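Local coordinates for uncharacterized protein Atu1872 (Agrobacterium tumefaciens, PDB 2QNT) that is of unknown function but belongs to the glyoxalase/bleomycin resistance/dioxygenase family, whose paired beta-alpha-beta-beta-beta modules usually form a metal or small-molecule pocket, at residues A[11-16]-A[49-54]; A[28-33]-A[90-95]; A[75-80]-A[119-124]; A[83-88]-A[108-113]; A[95-100]-A[113-118]. All coordinates share one frame; numbering follows the deposited sequence. Where two conformers were deposited one is given.

Contact 1 of 5, residues A[11-16]-A[49-54]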
# COMPACT_ATOMS: atom_id res chain seq x y z
N ASN A 11 -0.04 3.94 -6.50
CA ASN A 11 -1.03 3.65 -5.43
C ASN A 11 -0.84 2.26 -4.84
O ASN A 11 -0.72 1.35 -5.63
CB ASN A 11 -2.47 3.60 -5.99
CG ASN A 11 -2.94 4.91 -6.60
OD1 ASN A 11 -3.08 5.92 -5.91
ND2 ASN A 11 -3.26 4.87 -7.89
N PRO A 12 -1.01 2.08 -3.54
CA PRO A 12 -1.38 0.77 -3.07
C PRO A 12 -2.87 0.62 -3.27
O PRO A 12 -3.61 1.59 -3.18
CB PRO A 12 -1.10 0.84 -1.57
CG PRO A 12 -1.36 2.24 -1.22
CD PRO A 12 -1.06 3.08 -2.45
N ILE A 13 -3.32 -0.62 -3.47
CA ILE A 13 -4.73 -0.90 -3.69
C ILE A 13 -5.12 -2.10 -2.83
O ILE A 13 -5.15 -3.22 -3.28
CB ILE A 13 -5.05 -1.15 -5.17
CG1 ILE A 13 -4.47 -0.06 -6.07
CG2 ILE A 13 -6.58 -1.24 -5.33
CD1 ILE A 13 -4.60 -0.33 -7.58
N PRO A 14 -5.39 -1.86 -1.52
CA PRO A 14 -5.96 -2.92 -0.69
C PRO A 14 -7.28 -3.40 -1.25
O PRO A 14 -8.09 -2.60 -1.75
CB PRO A 14 -6.14 -2.26 0.67
CG PRO A 14 -5.40 -0.98 0.60
CD PRO A 14 -5.21 -0.59 -0.80
N PHE A 15 -7.51 -4.70 -1.13
CA PHE A 15 -8.76 -5.31 -1.56
C PHE A 15 -9.79 -5.20 -0.45
O PHE A 15 -9.48 -5.34 0.73
CB PHE A 15 -8.58 -6.78 -1.84
CG PHE A 15 -7.67 -7.12 -3.02
CD1 PHE A 15 -6.99 -6.14 -3.75
CD2 PHE A 15 -7.42 -8.44 -3.32
CE1 PHE A 15 -6.12 -6.50 -4.80
CE2 PHE A 15 -6.54 -8.78 -4.38
CZ PHE A 15 -5.91 -7.80 -5.08
N VAL A 16 -11.02 -4.90 -0.82
CA VAL A 16 -12.12 -4.73 0.14
C VAL A 16 -13.34 -5.54 -0.28
O VAL A 16 -13.57 -5.76 -1.46
CB VAL A 16 -12.48 -3.23 0.37
CG1 VAL A 16 -11.22 -2.46 0.79
CG2 VAL A 16 -13.12 -2.59 -0.88
N ALA A 49 -5.88 4.31 -2.39
CA ALA A 49 -6.93 3.76 -3.23
C ALA A 49 -7.44 2.46 -2.64
O ALA A 49 -6.76 1.87 -1.83
CB ALA A 49 -6.43 3.52 -4.64
N ILE A 50 -8.66 2.07 -3.02
CA ILE A 50 -9.26 0.81 -2.59
C ILE A 50 -9.98 0.20 -3.78
O ILE A 50 -10.45 0.92 -4.66
CB ILE A 50 -10.28 1.01 -1.42
CG1 ILE A 50 -11.32 2.08 -1.78
CG2 ILE A 50 -9.57 1.37 -0.12
CD1 ILE A 50 -12.45 2.33 -0.72
N HIS A 51 -10.09 -1.13 -3.80
CA HIS A 51 -10.80 -1.81 -4.89
C HIS A 51 -11.58 -2.98 -4.35
O HIS A 51 -11.08 -3.72 -3.50
CB HIS A 51 -9.80 -2.34 -5.94
CG HIS A 51 -10.34 -2.56 -7.33
ND1 HIS A 51 -11.35 -3.45 -7.65
CD2 HIS A 51 -9.94 -2.02 -8.51
CE1 HIS A 51 -11.54 -3.44 -8.97
NE2 HIS A 51 -10.71 -2.56 -9.51
N GLU A 52 -12.81 -3.16 -4.80
CA GLU A 52 -13.56 -4.37 -4.48
C GLU A 52 -12.70 -5.56 -4.89
O GLU A 52 -12.18 -5.60 -6.00
CB GLU A 52 -14.92 -4.35 -5.14
CG GLU A 52 -15.83 -5.49 -4.67
CD GLU A 52 -15.56 -6.79 -5.40
OE1 GLU A 52 -15.26 -6.75 -6.59
OE2 GLU A 52 -15.66 -7.88 -4.78
N GLY A 53 -12.57 -6.52 -3.99
CA GLY A 53 -11.52 -7.52 -4.12
C GLY A 53 -11.76 -8.56 -5.20
O GLY A 53 -10.84 -8.91 -5.92
N ARG A 54 -12.97 -9.09 -5.30
CA ARG A 54 -13.21 -10.17 -6.25
C ARG A 54 -13.01 -9.70 -7.69
O ARG A 54 -12.42 -10.43 -8.49
CB ARG A 54 -14.58 -10.80 -6.07
CG ARG A 54 -14.73 -11.37 -4.67
CD ARG A 54 -15.69 -12.48 -4.51
NE ARG A 54 -15.25 -13.68 -5.21
CZ ARG A 54 -15.87 -14.85 -5.14
NH1 ARG A 54 -16.94 -15.00 -4.38
NH2 ARG A 54 -15.40 -15.89 -5.83
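Phe15 pairs with His51 and Val16 with Glu52 where strands 11-16 and 49-52 run in parallel, the two axes 4.7 Å apart and 36° from alignment. They are the first and last strands of a four-stranded sheet of order 1-4-3-2, typical of the glyoxalase-like fold. The ladder alternates sides: His51 N donates to Pro14 O at 3.2 Å. Val16 N then donates to His51 O at 2.9 Å. The last bond comes from Gly53, where the helix begins, its N lying 2.8 Å from Val16 O. Proline suits position 14 because this pairing uses its carbonyl and needs no N-H from it; its CD instead lies against Ala49 O. Ile13 and His51 run side by side, Ile13 CG2 touching His51 CB at 3.5 Å. Ile13 also approaches a bound buffer molecule, and residues 11-14 continue the sheet into an antiparallel ladder with the second subunit. Val16 sets CG2 between its backbone N and carbonyl carbon (CG1 at chi1 -55°), which brings that methyl near His51 O. Glu52 is the N-cap of helix 53-61: OE2 accepts from Arg54 N, while OE1 bonds Ser55 OG. Gly53 lets the backbone pass close to Phe15, whose CB lies 3.8 Å from Gly53 CA.

Contact 2 of 5, residues A[28-33]-A[90-95]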
# COMPACT_ATOMS: atom_id res chain seq x y z
N ASP A 28 -15.67 9.24 5.61
CA ASP A 28 -16.40 9.80 6.81
C ASP A 28 -15.63 9.76 8.12
O ASP A 28 -15.75 10.66 8.95
CB ASP A 28 -17.72 9.07 7.16
CG ASP A 28 -18.79 9.21 6.10
OD1 ASP A 28 -18.55 9.88 5.07
OD2 ASP A 28 -19.85 8.58 6.32
N ARG A 29 -14.88 8.68 8.34
CA ARG A 29 -14.19 8.53 9.59
C ARG A 29 -12.79 9.07 9.47
O ARG A 29 -12.38 9.83 10.32
CB ARG A 29 -14.22 7.08 10.15
CG ARG A 29 -15.60 6.55 10.48
CD ARG A 29 -16.35 7.45 11.44
NE ARG A 29 -17.58 6.86 11.93
CZ ARG A 29 -18.49 7.53 12.62
NH1 ARG A 29 -18.30 8.81 12.92
NH2 ARG A 29 -19.58 6.91 13.02
N LEU A 30 -12.05 8.69 8.41
CA LEU A 30 -10.66 9.16 8.30
C LEU A 30 -10.53 10.51 7.63
O LEU A 30 -9.48 11.12 7.73
CB LEU A 30 -9.76 8.15 7.60
CG LEU A 30 -9.14 7.15 8.57
CD1 LEU A 30 -10.22 6.41 9.33
CD2 LEU A 30 -8.21 6.23 7.80
N GLY A 31 -11.58 11.04 7.02
CA GLY A 31 -11.52 12.35 6.42
C GLY A 31 -10.76 12.41 5.11
O GLY A 31 -10.26 13.47 4.73
N LEU A 32 -10.66 11.30 4.39
CA LEU A 32 -10.03 11.32 3.08
C LEU A 32 -11.00 11.91 2.07
O LEU A 32 -12.20 11.88 2.30
CB LEU A 32 -9.62 9.92 2.64
CG LEU A 32 -8.68 9.15 3.54
CD1 LEU A 32 -8.17 7.92 2.79
CD2 LEU A 32 -7.52 10.05 3.96
N LYS A 33 -10.46 12.49 1.00
CA LYS A 33 -11.24 13.13 -0.06
C LYS A 33 -11.15 12.27 -1.30
O LYS A 33 -10.06 11.87 -1.71
CB LYS A 33 -10.67 14.52 -0.36
CG LYS A 33 -10.64 15.40 0.85
CD LYS A 33 -12.03 15.67 1.40
CE LYS A 33 -11.96 16.44 2.71
NZ LYS A 33 -11.22 17.73 2.57
N GLN A 90 -9.73 11.46 18.78
CA GLN A 90 -11.02 11.71 19.44
C GLN A 90 -12.12 11.41 18.45
O GLN A 90 -13.18 10.85 18.83
CB GLN A 90 -11.11 13.17 19.97
CG GLN A 90 -12.51 13.61 20.51
CD GLN A 90 -12.49 14.96 21.22
OE1 GLN A 90 -13.52 15.64 21.30
NE2 GLN A 90 -11.33 15.35 21.74
N ASP A 91 -11.87 11.80 17.20
CA ASP A 91 -12.92 11.68 16.20
C ASP A 91 -13.06 10.24 15.65
O ASP A 91 -14.19 9.84 15.40
CB ASP A 91 -12.88 12.84 15.15
CG ASP A 91 -12.04 12.55 13.93
OD1 ASP A 91 -11.68 13.52 13.20
OD2 ASP A 91 -11.76 11.38 13.67
N ILE A 92 -11.96 9.48 15.57
CA ILE A 92 -11.91 8.15 14.97
C ILE A 92 -12.06 6.97 15.94
O ILE A 92 -12.73 5.99 15.64
CB ILE A 92 -10.58 7.96 14.14
CG1 ILE A 92 -10.64 8.85 12.90
CG2 ILE A 92 -10.37 6.50 13.71
CD1 ILE A 92 -9.32 9.17 12.24
N ALA A 93 -11.39 7.05 17.09
CA ALA A 93 -11.28 5.89 17.99
C ALA A 93 -12.59 5.21 18.35
O ALA A 93 -12.67 3.98 18.35
CB ALA A 93 -10.54 6.27 19.26
N PRO A 94 -13.64 5.99 18.66
CA PRO A 94 -14.88 5.28 19.03
C PRO A 94 -15.51 4.41 17.94
O PRO A 94 -16.38 3.57 18.23
CB PRO A 94 -15.84 6.43 19.38
CG PRO A 94 -14.92 7.59 19.65
CD PRO A 94 -13.77 7.45 18.77
N HIS A 95 -15.11 4.62 16.69
CA HIS A 95 -15.76 3.97 15.55
C HIS A 95 -14.97 2.86 14.91
O HIS A 95 -15.32 2.36 13.83
CB HIS A 95 -16.07 5.04 14.52
CG HIS A 95 -16.73 6.23 15.13
ND1 HIS A 95 -17.95 6.14 15.76
CD2 HIS A 95 -16.34 7.51 15.23
CE1 HIS A 95 -18.28 7.33 16.23
NE2 HIS A 95 -17.32 8.19 15.92
O HOH W 1 -15.98 10.72 13.48
O HOH W 2 -11.64 12.44 10.74
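Arg29 and Leu30, near the C-terminal part of helix 19-29, meet Asp91, Ile92 and His95, near that of helix 85-92. Asp91 comes first and works through water: in the conformer described, one water donates to both Asp91 OD1 and Arg29 O, each at 2.7 Å, while another accepts from Arg29 NH1 and donates to Asp91 O. A short acidic side chain suits this solvent-bordered place. Ile92 follows on the buried side. Its CG1 lies 3.3 Å from Arg29 O, and its CD1 meets Leu30 CD1 at 4.1 Å, the two branched chains crossing at about a right angle. Beneath them lie Phe112 and Phe114 of strand 110-115, and Met7 of the second subunit packs on both residues. His95 closes the segment. Its ring takes the Arg29 guanidinium flat on one face, planes 3° apart and centres 3.3 Å apart, with Pro94 CB over the opposite face. The bend in the arginine at chi2 (-55°) turns CD to one side, and CZ ends over the centre of the imidazole. Arg29 NH1 and His95 NE2 lie 3.2 Å apart, but their angle is poor for a hydrogen bond. The chemistry is therefore that of a cation stacked on an aromatic ring, which would probably favour a neutral histidine, leaving NH1 to donate to the water that also bonds Asp91 O.

Contact 3 of 5, residues A[75-80]-A[119-124]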
# COMPACT_ATOMS: atom_id res chain seq x y z
N ASN A 75 -0.06 -8.37 6.94
CA ASN A 75 1.04 -8.46 5.98
C ASN A 75 1.44 -7.12 5.41
O ASN A 75 2.24 -7.08 4.48
CB ASN A 75 0.72 -9.44 4.86
CG ASN A 75 -0.39 -8.96 3.97
OD1 ASN A 75 -1.29 -8.23 4.39
ND2 ASN A 75 -0.39 -9.45 2.75
N MSE A 76 0.92 -6.05 5.98
CA MSE A 76 1.12 -4.69 5.49
C MSE A 76 0.61 -3.75 6.56
O MSE A 76 -0.26 -4.15 7.36
CB MSE A 76 0.36 -4.46 4.17
CG MSE A 76 0.62 -3.09 3.48
SE MSE A 76 -0.26 -2.86 1.78
CE MSE A 76 -1.53 -3.73 2.33
N LEU A 77 1.10 -2.53 6.54
CA LEU A 77 0.58 -1.45 7.34
C LEU A 77 0.33 -0.28 6.43
O LEU A 77 1.15 0.07 5.59
CB LEU A 77 1.58 -1.04 8.43
CG LEU A 77 1.15 0.08 9.35
CD1 LEU A 77 -0.03 -0.28 10.24
CD2 LEU A 77 2.35 0.54 10.24
N LEU A 78 -0.84 0.34 6.56
CA LEU A 78 -1.17 1.58 5.83
C LEU A 78 -0.92 2.78 6.74
O LEU A 78 -1.60 2.91 7.77
CB LEU A 78 -2.61 1.54 5.34
CG LEU A 78 -2.90 0.38 4.41
CD1 LEU A 78 -4.42 0.17 4.23
CD2 LEU A 78 -2.19 0.55 3.09
N TYR A 79 0.04 3.63 6.39
CA TYR A 79 0.56 4.66 7.28
C TYR A 79 0.10 6.03 6.79
O TYR A 79 0.43 6.47 5.69
CB TYR A 79 2.10 4.56 7.37
CG TYR A 79 2.72 5.69 8.14
CD1 TYR A 79 2.53 5.84 9.49
CD2 TYR A 79 3.49 6.63 7.50
CE1 TYR A 79 3.04 6.91 10.17
CE2 TYR A 79 4.04 7.72 8.19
CZ TYR A 79 3.79 7.84 9.52
OH TYR A 79 4.31 8.89 10.27
N PHE A 80 -0.63 6.71 7.68
CA PHE A 80 -1.19 8.04 7.49
C PHE A 80 -0.66 8.97 8.57
O PHE A 80 -0.31 8.54 9.67
CB PHE A 80 -2.73 8.04 7.65
CG PHE A 80 -3.49 7.21 6.64
CD1 PHE A 80 -4.21 7.80 5.64
CD2 PHE A 80 -3.60 5.83 6.75
CE1 PHE A 80 -4.96 7.07 4.72
CE2 PHE A 80 -4.36 5.11 5.87
CZ PHE A 80 -5.03 5.72 4.86
N GLY A 119 -10.23 -5.39 8.02
CA GLY A 119 -9.15 -5.89 8.85
C GLY A 119 -7.76 -5.47 8.45
O GLY A 119 -6.80 -5.92 9.06
N HIS A 120 -7.62 -4.58 7.47
CA HIS A 120 -6.29 -4.09 7.13
C HIS A 120 -5.79 -3.21 8.27
O HIS A 120 -6.60 -2.49 8.89
CB HIS A 120 -6.30 -3.26 5.83
CG HIS A 120 -6.67 -4.03 4.62
ND1 HIS A 120 -5.92 -5.09 4.14
CD2 HIS A 120 -7.72 -3.88 3.77
CE1 HIS A 120 -6.50 -5.54 3.04
NE2 HIS A 120 -7.59 -4.83 2.79
N ALA A 121 -4.50 -3.23 8.57
CA ALA A 121 -3.92 -2.49 9.66
C ALA A 121 -3.59 -1.08 9.21
O ALA A 121 -2.91 -0.88 8.18
CB ALA A 121 -2.68 -3.21 10.19
N ILE A 122 -4.07 -0.11 9.98
CA ILE A 122 -3.84 1.32 9.74
C ILE A 122 -3.17 1.99 10.92
O ILE A 122 -3.52 1.76 12.08
CB ILE A 122 -5.16 2.08 9.52
CG1 ILE A 122 -5.81 1.66 8.21
CG2 ILE A 122 -4.92 3.59 9.52
CD1 ILE A 122 -7.24 2.11 8.09
N GLU A 123 -2.23 2.87 10.60
CA GLU A 123 -1.61 3.75 11.60
C GLU A 123 -1.90 5.17 11.22
O GLU A 123 -1.77 5.54 10.06
CB GLU A 123 -0.10 3.51 11.63
CG GLU A 123 0.64 4.47 12.56
CD GLU A 123 2.10 4.20 12.68
OE1 GLU A 123 2.52 3.05 12.46
OE2 GLU A 123 2.80 5.20 12.97
N VAL A 124 -2.27 5.97 12.23
CA VAL A 124 -2.36 7.41 12.11
C VAL A 124 -1.39 8.00 13.10
O VAL A 124 -1.55 7.84 14.31
CB VAL A 124 -3.79 7.93 12.32
CG1 VAL A 124 -3.82 9.46 12.35
CG2 VAL A 124 -4.75 7.38 11.27
O HOH W 3 -3.88 -6.68 5.27
O HOH W 4 -2.75 -5.32 7.39
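Tyr79 and Phe80 both turn ring edges toward strand 121-124. Glu123 CG lies in the plane of the Tyr79 ring at its edge, where the carboxylate, turned 78° from that ring, also brings OE2 to 3.3 Å from Tyr79 CE1. Phe80 has Glu123 O at its edge, while Ile122 CG2 meets its CD2 obliquely at 3.8 Å. The His120 ring holds a water at its edge, and this water bridges ND1 to Asn75 OD1; NE2 of the same ring bonds Phe15 O. Behind these groups the strands run parallel, their axes 26° apart. Leu78 N donates to Ala121 O, Glu123 N to Leu78 O and Phe80 N to Glu123 O, each at 2.9 Å. A second water continues the ladder at its start, linking Met76 O to Ala121 N. Leu78, Phe80, Ile122 and Val124 lie on one face, where the branched chains of Leu78 and Ile122 suit packing against helix 19-29. On the other are Leu77, Tyr79, Ala121 and Glu123. Small Ala121 leaves room for Leu77 CD1, 4.0 Å from its CB. Glu123 CG stands anti to the backbone N (chi1 175°), and the extended chain ends with OE1 salt-bridged to Arg113 and hydrogen-bonded to a bound buffer molecule. The parallel pairing of first and last strands is characteristic of the glyoxalase-like fold, and the buffer beside Glu123 is consistent with a pocket of the kind such proteins form.

Contact 4 of 5, residues A[83-88]-A[108-113]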
# COMPACT_ATOMS: atom_id res chain seq x y z
N ALA A 83 -2.35 16.32 10.97
CA ALA A 83 -1.88 17.54 11.59
C ALA A 83 -2.18 17.68 13.08
O ALA A 83 -1.45 18.37 13.81
CB ALA A 83 -2.46 18.76 10.84
N ASP A 84 -3.30 17.11 13.51
CA ASP A 84 -3.74 17.14 14.88
C ASP A 84 -4.17 15.73 15.29
O ASP A 84 -5.35 15.36 15.25
CB ASP A 84 -4.91 18.12 15.04
CG ASP A 84 -5.32 18.31 16.49
OD1 ASP A 84 -4.88 17.54 17.37
OD2 ASP A 84 -6.10 19.26 16.75
N VAL A 85 -3.18 14.94 15.69
CA VAL A 85 -3.40 13.54 15.99
C VAL A 85 -4.36 13.37 17.17
O VAL A 85 -5.10 12.41 17.21
CB VAL A 85 -2.08 12.77 16.20
CG1 VAL A 85 -1.47 13.04 17.56
CG2 VAL A 85 -2.31 11.26 15.98
N ASP A 86 -4.37 14.32 18.10
CA ASP A 86 -5.33 14.24 19.21
C ASP A 86 -6.77 14.38 18.75
O ASP A 86 -7.63 13.64 19.22
CB ASP A 86 -5.01 15.31 20.25
CG ASP A 86 -3.66 15.11 20.86
OD1 ASP A 86 -3.49 14.13 21.59
OD2 ASP A 86 -2.74 15.92 20.60
N ALA A 87 -7.03 15.33 17.86
CA ALA A 87 -8.37 15.51 17.30
C ALA A 87 -8.74 14.29 16.47
O ALA A 87 -9.88 13.82 16.55
CB ALA A 87 -8.46 16.79 16.45
N ALA A 88 -7.80 13.78 15.66
CA ALA A 88 -8.07 12.60 14.85
C ALA A 88 -8.46 11.43 15.74
O ALA A 88 -9.37 10.67 15.41
CB ALA A 88 -6.83 12.20 13.97
N GLY A 108 9.63 8.42 19.40
CA GLY A 108 9.17 9.71 19.92
C GLY A 108 7.88 10.24 19.33
O GLY A 108 7.31 11.21 19.85
N GLN A 109 7.41 9.64 18.26
CA GLN A 109 6.18 10.06 17.59
C GLN A 109 4.96 9.43 18.26
O GLN A 109 4.97 8.25 18.57
CB GLN A 109 6.23 9.61 16.13
CG GLN A 109 5.09 10.06 15.26
CD GLN A 109 5.07 9.31 13.93
OE1 GLN A 109 5.74 8.30 13.76
NE2 GLN A 109 4.31 9.84 12.98
N ARG A 110 3.90 10.22 18.45
CA ARG A 110 2.63 9.72 18.94
C ARG A 110 1.77 9.21 17.79
O ARG A 110 1.51 9.95 16.82
CB ARG A 110 1.90 10.82 19.69
CG ARG A 110 2.68 11.31 20.89
CD ARG A 110 2.09 12.55 21.47
NE ARG A 110 0.79 12.30 22.05
CZ ARG A 110 -0.30 13.01 21.83
NH1 ARG A 110 -0.28 14.08 21.01
NH2 ARG A 110 -1.42 12.66 22.47
N VAL A 111 1.36 7.94 17.89
CA VAL A 111 0.51 7.32 16.88
C VAL A 111 -0.54 6.46 17.50
O VAL A 111 -0.39 5.99 18.62
CB VAL A 111 1.35 6.46 15.86
CG1 VAL A 111 2.67 7.15 15.51
CG2 VAL A 111 1.60 5.05 16.35
N PHE A 112 -1.61 6.18 16.76
CA PHE A 112 -2.53 5.11 17.12
C PHE A 112 -2.72 4.19 15.94
O PHE A 112 -2.44 4.56 14.81
CB PHE A 112 -3.87 5.63 17.68
CG PHE A 112 -4.73 6.45 16.74
CD1 PHE A 112 -5.93 5.93 16.26
CD2 PHE A 112 -4.43 7.75 16.45
CE1 PHE A 112 -6.79 6.69 15.47
CE2 PHE A 112 -5.30 8.52 15.67
CZ PHE A 112 -6.46 7.97 15.18
N ARG A 113 -3.14 2.96 16.21
CA ARG A 113 -3.25 1.93 15.16
C ARG A 113 -4.56 1.18 15.35
O ARG A 113 -5.05 1.02 16.48
CB ARG A 113 -2.07 0.98 15.21
CG ARG A 113 -0.73 1.68 15.00
CD ARG A 113 0.43 0.72 14.82
NE ARG A 113 1.72 1.39 14.61
CZ ARG A 113 2.65 1.55 15.54
NH1 ARG A 113 2.47 1.15 16.80
NH2 ARG A 113 3.81 2.12 15.25
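Asp86 and Arg110 form a salt bridge that fastens the first turn of helix 85-92 to the start of strand 110-115, beside an apolar contact of Val85 and Ala88 with Phe112. The arginine grips end-on with two nitrogens: NH2 donates to the syn lone pair of Asp86 OD1, 2.7 Å away, and NH1 to Asp86 OD2 at 3.1 Å with a nearly straight bond of 173°. The planes are 30° apart, although both acceptors lie in the guanidinium plane. The bend of Arg110 at chi3 (67°) turns NE off the line of the chain, and the guanidinium beyond it meets the carboxylate edge-on. Helix 85-92 packs here on the sheet of strands 76-82, 121-126, 110-115 and 98-104, as in the glyoxalase-like fold. Val85 CG2 reaches the Phe112 ring edge, 4.1 Å from CE2, and Ala88 CB approaches the same atom at 4.3 Å; a small residue allows the aromatic ring against the helix. Asp84 is the helix N-cap, its OD1 accepting from Ala87 N from above the carboxylate plane.

Contact 5 of 5, residues A[95-100]-A[113-118]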
# COMPACT_ATOMS: atom_id res chain seq x y z
N HIS A 95 -15.11 4.62 16.69
CA HIS A 95 -15.76 3.97 15.55
C HIS A 95 -14.97 2.86 14.91
O HIS A 95 -15.32 2.36 13.83
CB HIS A 95 -16.07 5.04 14.52
CG HIS A 95 -16.73 6.23 15.13
ND1 HIS A 95 -17.95 6.14 15.76
CD2 HIS A 95 -16.34 7.51 15.23
CE1 HIS A 95 -18.28 7.33 16.23
NE2 HIS A 95 -17.32 8.19 15.92
N VAL A 96 -13.84 2.52 15.52
CA VAL A 96 -12.96 1.53 14.94
C VAL A 96 -12.57 0.56 16.03
O VAL A 96 -12.68 0.85 17.21
CB VAL A 96 -11.68 2.17 14.32
CG1 VAL A 96 -12.07 3.20 13.24
CG2 VAL A 96 -10.81 2.79 15.37
N GLU A 97 -12.14 -0.62 15.62
CA GLU A 97 -11.47 -1.54 16.49
C GLU A 97 -9.99 -1.12 16.60
O GLU A 97 -9.22 -1.32 15.66
CB GLU A 97 -11.61 -2.95 15.94
CG GLU A 97 -11.01 -3.95 16.86
CD GLU A 97 -11.10 -5.35 16.36
OE1 GLU A 97 -11.83 -5.60 15.36
OE2 GLU A 97 -10.43 -6.21 16.96
N LEU A 98 -9.61 -0.55 17.73
CA LEU A 98 -8.23 -0.18 17.98
C LEU A 98 -7.36 -1.41 18.16
O LEU A 98 -7.74 -2.39 18.78
CB LEU A 98 -8.06 0.70 19.24
CG LEU A 98 -8.66 2.10 19.18
CD1 LEU A 98 -8.63 2.77 20.59
CD2 LEU A 98 -7.96 2.98 18.19
N ILE A 99 -6.13 -1.31 17.67
CA ILE A 99 -5.03 -2.17 18.06
C ILE A 99 -4.44 -1.63 19.35
O ILE A 99 -4.23 -2.38 20.28
CB ILE A 99 -4.00 -2.30 16.92
CG1 ILE A 99 -4.63 -3.03 15.70
CG2 ILE A 99 -2.76 -3.01 17.44
CD1 ILE A 99 -3.81 -2.92 14.44
N HIS A 100 -4.23 -0.31 19.42
CA HIS A 100 -3.79 0.34 20.65
C HIS A 100 -4.15 1.82 20.52
O HIS A 100 -4.36 2.34 19.40
CB HIS A 100 -2.27 0.15 20.90
CG HIS A 100 -1.37 0.76 19.86
ND1 HIS A 100 -1.13 2.12 19.78
CD2 HIS A 100 -0.64 0.19 18.88
CE1 HIS A 100 -0.30 2.35 18.77
NE2 HIS A 100 -0.00 1.19 18.21
N ARG A 113 -3.14 2.96 16.21
CA ARG A 113 -3.25 1.93 15.16
C ARG A 113 -4.56 1.18 15.35
O ARG A 113 -5.05 1.02 16.48
CB ARG A 113 -2.07 0.98 15.21
CG ARG A 113 -0.73 1.68 15.00
CD ARG A 113 0.43 0.72 14.82
NE ARG A 113 1.72 1.39 14.61
CZ ARG A 113 2.65 1.55 15.54
NH1 ARG A 113 2.47 1.15 16.80
NH2 ARG A 113 3.81 2.12 15.25
N PHE A 114 -5.16 0.76 14.24
CA PHE A 114 -6.51 0.22 14.24
C PHE A 114 -6.76 -0.52 12.97
O PHE A 114 -5.96 -0.50 12.04
CB PHE A 114 -7.55 1.33 14.44
CG PHE A 114 -7.46 2.45 13.45
CD1 PHE A 114 -8.27 2.47 12.32
CD2 PHE A 114 -6.61 3.51 13.65
CE1 PHE A 114 -8.20 3.49 11.42
CE2 PHE A 114 -6.55 4.54 12.73
CZ PHE A 114 -7.36 4.52 11.61
N TYR A 115 -7.92 -1.16 12.89
CA TYR A 115 -8.30 -1.92 11.70
C TYR A 115 -9.31 -1.15 10.86
O TYR A 115 -10.18 -0.46 11.40
CB TYR A 115 -8.96 -3.23 12.09
CG TYR A 115 -8.05 -4.16 12.84
CD1 TYR A 115 -6.97 -4.77 12.21
CD2 TYR A 115 -8.22 -4.39 14.19
CE1 TYR A 115 -6.12 -5.63 12.92
CE2 TYR A 115 -7.39 -5.22 14.90
CZ TYR A 115 -6.33 -5.84 14.26
OH TYR A 115 -5.49 -6.67 14.96
N ASP A 116 -9.20 -1.29 9.55
CA ASP A 116 -10.28 -0.87 8.65
C ASP A 116 -11.38 -1.93 8.62
O ASP A 116 -11.26 -2.96 9.28
CB ASP A 116 -9.73 -0.42 7.30
CG ASP A 116 -9.58 -1.51 6.29
OD1 ASP A 116 -9.74 -2.71 6.61
OD2 ASP A 116 -9.32 -1.17 5.10
N PRO A 117 -12.50 -1.66 7.93
CA PRO A 117 -13.60 -2.60 7.93
C PRO A 117 -13.25 -4.01 7.44
O PRO A 117 -13.97 -4.95 7.76
CB PRO A 117 -14.62 -1.93 7.01
CG PRO A 117 -14.35 -0.46 7.24
CD PRO A 117 -12.85 -0.39 7.27
N ASP A 118 -12.18 -4.17 6.67
CA ASP A 118 -11.78 -5.47 6.13
C ASP A 118 -10.67 -6.08 6.97
O ASP A 118 -10.22 -7.20 6.66
CB ASP A 118 -11.33 -5.33 4.68
CG ASP A 118 -12.47 -5.04 3.77
OD1 ASP A 118 -13.05 -6.02 3.24
OD2 ASP A 118 -12.84 -3.86 3.64
O HOH W 5 -12.42 -1.18 12.74
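A beta bulge shifts the register by one residue between the Leu98-Phe114 and His100-Arg113 pairs, where the chain turns at Ile99 and His100. Arg113 O takes both N-H groups of the bulge: Ile99 N at 2.8 Å and, weakly, His100 N. Beyond it Tyr115 N donates to Glu97 O at 3.1 Å, and a water links Glu97 N to Tyr115 O. This is the hairpin of strands 98-104 and 110-115 in the glyoxalase-like fold. Ile99 lays CG1 over one face of the Tyr115 ring, toward the rim, in a CH-pi contact 3.9 Å from the centroid; an aliphatic branch suits this broad face. The tyrosine OH bonds Trp61 of the second subunit. Val96 CG2 packs on Phe114 CB at 3.7 Å. His100 has CG between its backbone N and carbonyl carbon (chi1 63°), and its NE2 accepts from Arg113 NH1 at 2.8 Å. That bond is bent (136°), with NH1 tilted 22° out of the imidazole plane. Besides its bridge to Glu123, Arg113 bonds Gln105 and donates from NH2 to the bound buffer molecule. Accepting at NE2 means that this nitrogen carries no proton in the bond, and the neighbouring guanidinium would probably disfavour a charged imidazole.

Contacts 1 and 3 are equivalent first-to-last strand pairings in the two βαβββ modules, their centres 13 Å apart, and they meet where Phe15 O and His120 NE2 approach to 2.8 Å. Contacts 4 and 5 share Arg113 on strand 110-115, whose NE lies 2.8 Å from Glu123 OE1 of contact 3. Those two residues meet bound buffer at one place; Ile13 of contact 1 meets buffer at another, its CD1 21.5 Å from Glu123 OE1 in the same chain, so any pocket may lie at the subunit interface. On the helical side, contact 2 joins helices 19-29 and 85-92 over contacts 4 and 5, where Ile92 CG2 lies 4.0 Å from Phe112 CE1. Contacts 1 and 4 are most distant, with centres 25 Å apart.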